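Local coordinates for enoyl-CoA hydratase (Mycobacterium avium subsp. paratuberculosis, PDB 4LK5), which belongs to the crotonase-like enoyl-CoA hydratase/isomerase family and may act on enoyl-CoA thioesters, although hydration itself remains only an inferred activity, at residues L121-A126 against E253-L258; A141-S146 against L164-I169. One frame throughout, in Å; residues are numbered along the deposited sequence.

Contact 1 of 2, residues L121-A126 against E253-L258; sequences LVRAIA and ELDPAL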
ATOM      1  N   LEU C 121      16.259   5.195  17.341  1.00 34.69           N
ATOM      2  CA  LEU C 121      16.730   5.745  16.073  1.00 37.68           C
ATOM      3  C   LEU C 121      15.545   5.946  15.117  1.00 37.83           C
ATOM      4  O   LEU C 121      15.275   7.071  14.667  1.00 37.66           O
ATOM      5  CB  LEU C 121      17.786   4.831  15.461  1.00 41.69           C
ATOM      6  CG  LEU C 121      18.139   4.950  13.974  1.00 43.19           C
ATOM      7  CD1 LEU C 121      18.146   6.369  13.482  1.00 44.73           C
ATOM      8  CD2 LEU C 121      19.499   4.308  13.763  1.00 46.89           C
ATOM      9  N   VAL C 122      14.819   4.859  14.876  1.00 33.83           N
ATOM     10  CA  VAL C 122      13.693   4.867  13.963  1.00 34.79           C
ATOM     11  C   VAL C 122      12.657   5.931  14.318  1.00 33.01           C
ATOM     12  O   VAL C 122      12.231   6.713  13.441  1.00 31.17           O
ATOM     13  CB  VAL C 122      13.093   3.444  13.838  1.00 33.80           C
ATOM     14  CG1 VAL C 122      11.722   3.498  13.283  1.00 32.71           C
ATOM     15  CG2 VAL C 122      13.968   2.607  12.928  1.00 34.61           C
ATOM     16  N   ARG C 123      12.289   6.019  15.587  1.00 32.08           N
ATOM     17  CA  ARG C 123      11.373   7.096  16.016  1.00 33.87           C
ATOM     18  C   ARG C 123      11.952   8.454  15.780  1.00 33.08           C
ATOM     19  O   ARG C 123      11.204   9.388  15.547  1.00 37.11           O
ATOM     20  CB  ARG C 123      11.057   7.058  17.507  1.00 33.64           C
ATOM     21  CG  ARG C 123      10.249   5.855  17.914  1.00 33.56           C
ATOM     22  CD  ARG C 123       9.604   6.008  19.262  1.00 33.51           C
ATOM     23  NE  ARG C 123       9.201   4.678  19.698  1.00 35.21           N
ATOM     24  CZ  ARG C 123       9.912   3.866  20.488  1.00 36.67           C
ATOM     25  NH1 ARG C 123      11.076   4.227  20.997  1.00 34.19           N
ATOM     26  NH2 ARG C 123       9.424   2.666  20.794  1.00 41.12           N
ATOM     27  N   ALA C 124      13.269   8.590  15.894  1.00 35.90           N
ATOM     28  CA  ALA C 124      13.881   9.923  15.783  1.00 37.99           C
ATOM     29  C   ALA C 124      13.764  10.368  14.348  1.00 37.38           C
ATOM     30  O   ALA C 124      13.449  11.515  14.088  1.00 34.72           O
ATOM     31  CB  ALA C 124      15.330   9.920  16.228  1.00 37.46           C
ATOM     32  N   ILE C 125      13.977   9.435  13.416  1.00 37.81           N
ATOM     33  CA  ILE C 125      13.812   9.766  12.002  1.00 40.18           C
ATOM     34  C   ILE C 125      12.387  10.159  11.654  1.00 39.09           C
ATOM     35  O   ILE C 125      12.195  11.164  11.034  1.00 41.51           O
ATOM     36  CB  ILE C 125      14.297   8.658  11.081  1.00 38.11           C
ATOM     37  CG1 ILE C 125      15.807   8.555  11.197  1.00 36.74           C
ATOM     38  CG2 ILE C 125      13.946   8.959   9.625  1.00 38.27           C
ATOM     39  CD1 ILE C 125      16.351   7.270  10.631  1.00 37.47           C
ATOM     40  N   ALA C 126      11.405   9.373  12.065  1.00 42.97           N
ATOM     41  CA  ALA C 126       9.988   9.664  11.785  1.00 40.72           C
ATOM     42  C   ALA C 126       9.519  10.974  12.431  1.00 39.45           C
ATOM     43  O   ALA C 126       8.671  11.682  11.886  1.00 38.82           O
ATOM     44  CB  ALA C 126       9.100   8.496  12.243  1.00 37.04           C
ATOM     45  N   GLU C 253       0.896   2.568  12.634  1.00 32.85           N
ATOM     46  CA  GLU C 253       1.219   1.312  13.310  1.00 33.93           C
ATOM     47  C   GLU C 253       2.707   1.146  13.619  1.00 33.34           C
ATOM     48  O   GLU C 253       3.141   0.065  13.991  1.00 27.86           O
ATOM     49  CB  GLU C 253       0.740   0.126  12.453  1.00 33.40           C
ATOM     50  CG  GLU C 253      -0.741   0.185  12.145  1.00 36.22           C
ATOM     51  CD  GLU C 253      -1.591   0.384  13.400  1.00 40.82           C
ATOM     52  OE1 GLU C 253      -1.274  -0.264  14.419  1.00 46.78           O
ATOM     53  OE2 GLU C 253      -2.587   1.159  13.383  1.00 49.32           O
ATOM     54  N   LEU C 254       3.484   2.206  13.449  1.00 32.32           N
ATOM     55  CA  LEU C 254       4.902   2.106  13.646  1.00 33.82           C
ATOM     56  C   LEU C 254       5.236   1.808  15.086  1.00 35.94           C
ATOM     57  O   LEU C 254       6.051   0.932  15.350  1.00 36.49           O
ATOM     58  CB  LEU C 254       5.582   3.405  13.261  1.00 36.98           C
ATOM     59  CG  LEU C 254       7.061   3.452  13.620  1.00 38.53           C
ATOM     60  CD1 LEU C 254       7.790   2.342  12.845  1.00 40.06           C
ATOM     61  CD2 LEU C 254       7.682   4.806  13.338  1.00 36.12           C
ATOM     62  N   ASP C 255       4.626   2.554  16.008  1.00 35.66           N
ATOM     63  CA  ASP C 255       4.827   2.329  17.445  1.00 38.30           C
ATOM     64  C   ASP C 255       4.463   0.905  17.977  1.00 37.86           C
ATOM     65  O   ASP C 255       5.271   0.264  18.688  1.00 37.75           O
ATOM     66  CB  ASP C 255       4.128   3.410  18.277  1.00 36.49           C
ATOM     67  CG  ASP C 255       5.023   4.653  18.498  1.00 41.04           C
ATOM     68  OD1 ASP C 255       6.262   4.542  18.308  1.00 38.69           O
ATOM     69  OD2 ASP C 255       4.481   5.744  18.844  1.00 41.32           O
ATOM     70  N   PRO C 256       3.246   0.440  17.678  1.00 34.38           N
ATOM     71  CA  PRO C 256       2.893  -0.926  18.008  1.00 31.03           C
ATOM     72  C   PRO C 256       3.860  -1.930  17.384  1.00 31.40           C
ATOM     73  O   PRO C 256       4.254  -2.903  18.024  1.00 32.94           O
ATOM     74  CB  PRO C 256       1.506  -1.081  17.404  1.00 31.87           C
ATOM     75  CG  PRO C 256       0.940   0.311  17.312  1.00 33.35           C
ATOM     76  CD  PRO C 256       2.106   1.216  17.131  1.00 34.57           C
ATOM     77  N   ALA C 257       4.260  -1.695  16.148  1.00 27.69           N
ATOM     78  CA  ALA C 257       5.222  -2.571  15.534  1.00 27.68           C
ATOM     79  C   ALA C 257       6.499  -2.617  16.337  1.00 30.52           C
ATOM     80  O   ALA C 257       6.996  -3.710  16.614  1.00 33.39           O
ATOM     81  CB  ALA C 257       5.520  -2.148  14.104  1.00 26.76           C
ATOM     82  N   LEU C 258       7.026  -1.451  16.722  1.00 31.64           N
ATOM     83  CA  LEU C 258       8.296  -1.395  17.431  1.00 33.53           C
ATOM     84  C   LEU C 258       8.229  -2.139  18.735  1.00 36.69           C
ATOM     85  O   LEU C 258       9.188  -2.779  19.132  1.00 39.95           O
ATOM     86  CB  LEU C 258       8.730   0.028  17.706  1.00 32.73           C
ATOM     87  CG  LEU C 258       9.093   0.756  16.430  1.00 32.78           C
ATOM     88  CD1 LEU C 258       9.181   2.253  16.724  1.00 33.12           C
ATOM     89  CD2 LEU C 258      10.348   0.222  15.776  1.00 30.85           C
TER

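Contact 2 of 2, residues A141-S146 against L164-I169; sequences AGVGVS and LAFTKI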
ATOM      1  N   ALA C 141      21.006  -4.053   4.118  1.00 37.24           N
ATOM      2  CA  ALA C 141      20.550  -5.340   4.655  1.00 38.60           C
ATOM      3  C   ALA C 141      20.106  -5.224   6.092  1.00 38.38           C
ATOM      4  O   ALA C 141      20.611  -4.385   6.832  1.00 39.75           O
ATOM      5  CB  ALA C 141      21.661  -6.371   4.520  1.00 40.60           C
ATOM      6  N   GLY C 142      19.146  -6.053   6.485  1.00 43.80           N
ATOM      7  CA  GLY C 142      18.578  -5.995   7.850  1.00 44.31           C
ATOM      8  C   GLY C 142      18.146  -4.595   8.272  1.00 43.54           C
ATOM      9  O   GLY C 142      17.507  -3.889   7.511  1.00 41.12           O
ATOM     10  N   VAL C 143      18.493  -4.172   9.489  1.00 44.97           N
ATOM     11  CA  VAL C 143      18.063  -2.837   9.921  1.00 41.71           C
ATOM     12  C   VAL C 143      18.591  -1.722   9.075  1.00 36.72           C
ATOM     13  O   VAL C 143      18.138  -0.609   9.229  1.00 38.17           O
ATOM     14  CB  VAL C 143      18.470  -2.447  11.359  1.00 44.51           C
ATOM     15  CG1 VAL C 143      17.403  -2.882  12.333  1.00 45.35           C
ATOM     16  CG2 VAL C 143      19.826  -2.982  11.718  1.00 44.15           C
ATOM     17  N   GLY C 144      19.588  -1.979   8.245  1.00 35.46           N
ATOM     18  CA  GLY C 144      20.043  -0.958   7.318  1.00 35.03           C
ATOM     19  C   GLY C 144      18.859  -0.566   6.441  1.00 35.84           C
ATOM     20  O   GLY C 144      18.606   0.624   6.177  1.00 34.16           O
ATOM     21  N   VAL C 145      18.096  -1.582   6.044  1.00 33.62           N
ATOM     22  CA  VAL C 145      16.936  -1.377   5.211  1.00 34.45           C
ATOM     23  C   VAL C 145      15.882  -0.630   6.001  1.00 36.26           C
ATOM     24  O   VAL C 145      15.306   0.334   5.497  1.00 35.12           O
ATOM     25  CB  VAL C 145      16.384  -2.704   4.679  1.00 34.07           C
ATOM     26  CG1 VAL C 145      15.061  -2.490   3.994  1.00 35.30           C
ATOM     27  CG2 VAL C 145      17.371  -3.347   3.714  1.00 34.04           C
ATOM     28  N   SER C 146      15.643  -1.051   7.246  1.00 36.66           N
ATOM     29  CA  SER C 146      14.632  -0.395   8.065  1.00 37.29           C
ATOM     30  C   SER C 146      14.927   1.071   8.184  1.00 35.68           C
ATOM     31  O   SER C 146      14.036   1.899   8.061  1.00 40.05           O
ATOM     32  CB  SER C 146      14.550  -0.981   9.461  1.00 41.14           C
ATOM     33  OG  SER C 146      14.327  -2.376   9.405  1.00 46.03           O
ATOM     34  N   LEU C 164      15.930  -7.803   3.384  1.00 41.72           N
ATOM     35  CA  LEU C 164      15.555  -8.044   4.745  1.00 41.08           C
ATOM     36  C   LEU C 164      16.100  -9.394   5.179  1.00 39.04           C
ATOM     37  O   LEU C 164      15.398 -10.393   5.134  1.00 31.77           O
ATOM     38  CB  LEU C 164      14.052  -8.052   4.849  1.00 43.51           C
ATOM     39  CG  LEU C 164      13.401  -6.698   4.663  1.00 45.13           C
ATOM     40  CD1 LEU C 164      11.921  -6.872   4.981  1.00 48.22           C
ATOM     41  CD2 LEU C 164      14.015  -5.660   5.568  1.00 46.23           C
ATOM     42  N   ALA C 165      17.347  -9.386   5.638  1.00 40.53           N
ATOM     43  CA  ALA C 165      18.112 -10.613   5.901  1.00 44.83           C
ATOM     44  C   ALA C 165      17.715 -11.343   7.166  1.00 42.31           C
ATOM     45  O   ALA C 165      18.005 -12.522   7.306  1.00 46.12           O
ATOM     46  CB  ALA C 165      19.602 -10.298   5.949  1.00 48.82           C
ATOM     47  N   PHE C 166      17.022 -10.667   8.065  1.00 42.53           N
ATOM     48  CA  PHE C 166      16.840 -11.159   9.430  1.00 42.67           C
ATOM     49  C   PHE C 166      16.654 -12.682   9.503  1.00 41.37           C
ATOM     50  O   PHE C 166      17.295 -13.402  10.274  1.00 39.20           O
ATOM     51  CB  PHE C 166      15.641 -10.483  10.051  1.00 41.65           C
ATOM     52  CG  PHE C 166      15.693  -8.999   9.988  1.00 44.42           C
ATOM     53  CD1 PHE C 166      16.466  -8.287  10.884  1.00 45.43           C
ATOM     54  CD2 PHE C 166      14.949  -8.305   9.037  1.00 44.88           C
ATOM     55  CE1 PHE C 166      16.495  -6.918  10.837  1.00 44.42           C
ATOM     56  CE2 PHE C 166      14.980  -6.933   8.977  1.00 43.07           C
ATOM     57  CZ  PHE C 166      15.757  -6.239   9.873  1.00 44.95           C
ATOM     58  N   THR C 167      15.772 -13.148   8.665  1.00 40.85           N
ATOM     59  CA  THR C 167      15.255 -14.512   8.711  1.00 45.10           C
ATOM     60  C   THR C 167      16.284 -15.590   8.297  1.00 40.48           C
ATOM     61  O   THR C 167      16.107 -16.760   8.565  1.00 37.55           O
ATOM     62  CB  THR C 167      13.968 -14.519   7.821  1.00 46.31           C
ATOM     63  OG1 THR C 167      12.808 -14.645   8.651  1.00 48.85           O
ATOM     64  CG2 THR C 167      14.004 -15.568   6.751  1.00 47.41           C
ATOM     65  N   LYS C 168      17.338 -15.179   7.608  1.00 45.07           N
ATOM     66  CA  LYS C 168      18.420 -16.085   7.220  1.00 50.37           C
ATOM     67  C   LYS C 168      19.267 -16.492   8.411  1.00 46.80           C
ATOM     68  O   LYS C 168      19.997 -17.459   8.342  1.00 46.12           O
ATOM     69  CB  LYS C 168      19.321 -15.433   6.170  1.00 54.74           C
ATOM     70  CG  LYS C 168      18.691 -15.450   4.782  1.00 65.24           C
ATOM     71  CD  LYS C 168      19.644 -14.987   3.667  1.00 70.32           C
ATOM     72  CE  LYS C 168      19.423 -15.801   2.389  1.00 78.99           C
ATOM     73  NZ  LYS C 168      19.457 -14.984   1.138  1.00 84.81           N
ATOM     74  N   ILE C 169      19.145 -15.747   9.500  1.00 42.58           N
ATOM     75  CA  ILE C 169      19.933 -15.981  10.676  1.00 43.92           C
ATOM     76  C   ILE C 169      19.038 -16.175  11.897  1.00 44.13           C
ATOM     77  O   ILE C 169      19.510 -16.047  13.037  1.00 42.66           O
ATOM     78  CB  ILE C 169      20.928 -14.809  10.912  1.00 44.62           C
ATOM     79  CG1 ILE C 169      20.182 -13.519  11.224  1.00 44.61           C
ATOM     80  CG2 ILE C 169      21.809 -14.583   9.676  1.00 42.50           C
ATOM     81  CD1 ILE C 169      21.043 -12.462  11.847  1.00 48.13           C
TER

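Contact 1 of 2, residues L121-A126 against E253-L258
Arg123 and Asp255 join two nearly antiparallel helices of the crotonase fold, 113-127 and 254-269, by a salt bridge on the solvent side of a small apolar seam. The short helical segments approach to 11.4 Å between axes, a spacing that leaves room for branched side chains to meet in the middle. Arg123 runs extended from CG to NE and crosses Asp255 at about a right angle. Its NE donates to OD1 of Asp255 at 3.3 Å, with an N-H...O angle of 154°. The carboxylate oxygen lies in the guanidinium plane; it is met on its syn side but from well out of the carboxylate plane, the two flat groups being turned 52° apart. Beneath it, the aliphatic stem of Arg123 slides past Leu258 in the opposite direction, CG lying 3.9 Å from Leu258 CD1; a long chain with a charged end suits a site at the border of core and solvent. The inner row is apolar. With CG1 anti to the backbone N (chi1 162°), Val122 sets that methyl against one from each leucine, 4.1 Å from Leu254 CD1 and 4.3 Å from Leu258 CD2. Leu254 spreads its branches along the opposing helix: while CD1 meets Val122, CD2 reaches the small side chain of Ala126, 4.1 Å from its CB.

Contact 2 of 2, residues A141-S146 against L164-I169
This is a buried packing contact between a glycine-led helix start and a 3-10 segment that Phe166 opens, in the part of the crotonase fold where strand 139-141 passes into helix 143-150. The second segment follows strand 161-163, the parallel neighbour of 139-141 in the small three-stranded sheet, so both segments leave that sheet side by side and come within 4.8 Å between the CA atoms of Gly142 and Leu164. No hydrogen bond joins them; a flat ring against bare backbone is the central feature, with Leu164 on Val145 beside it. The CA of Gly142 sits over one face of the Phe166 ring in a CH-pi contact, 3.9 Å from the centroid and offset toward the rim. Phe166 directs its CZ at the following peptide, 3.3 Å from Gly142 C and 3.5 Å from Val143 N. In crotonase relatives the N-H that by sequence corresponds to Val143 helps form the oxyanion hole, and Ser146 and Phe166 probably stand where hydratases carry their two glutamates. Glycine suits the N-cap position here twice over: its phi is positive, 50°, and the lack of a side chain lets the ring lie close to the main chain. At the ring edge, near its plane, stands Ser146 OG, whose hydrogen bond goes to the backbone O of Asp174. Leu164 leaves its backbone pointing away from the helix start, but its end turns back and crosses Val145 at about a right angle. Val145 holds CG1 anti to the backbone N (chi1 171°), which brings that methyl to 3.7 Å from Leu164 CD2.

Contacts 1 and 2 belong to one crotonase-like domain, their nearest atoms about 5 Å apart without touching. In sequence, both segments of contact 2 fall between those of contact 1. Helix 177-185 connects them in space: Ala257, on the 253-258 side of contact 1, packs on its Ser178 and Ala179, whereas Ser146 and Leu164 of contact 2 meet its Ala177 and Val181. Contact 1 is partly buried with a charged outer border; contact 2 is buried, with no exposed touching residue. Given the oxyanion-hole role of the N-H that by sequence corresponds to Val143, contact 2 is probably the one at the active site, while contact 1 is packing about 17 Å away between centres.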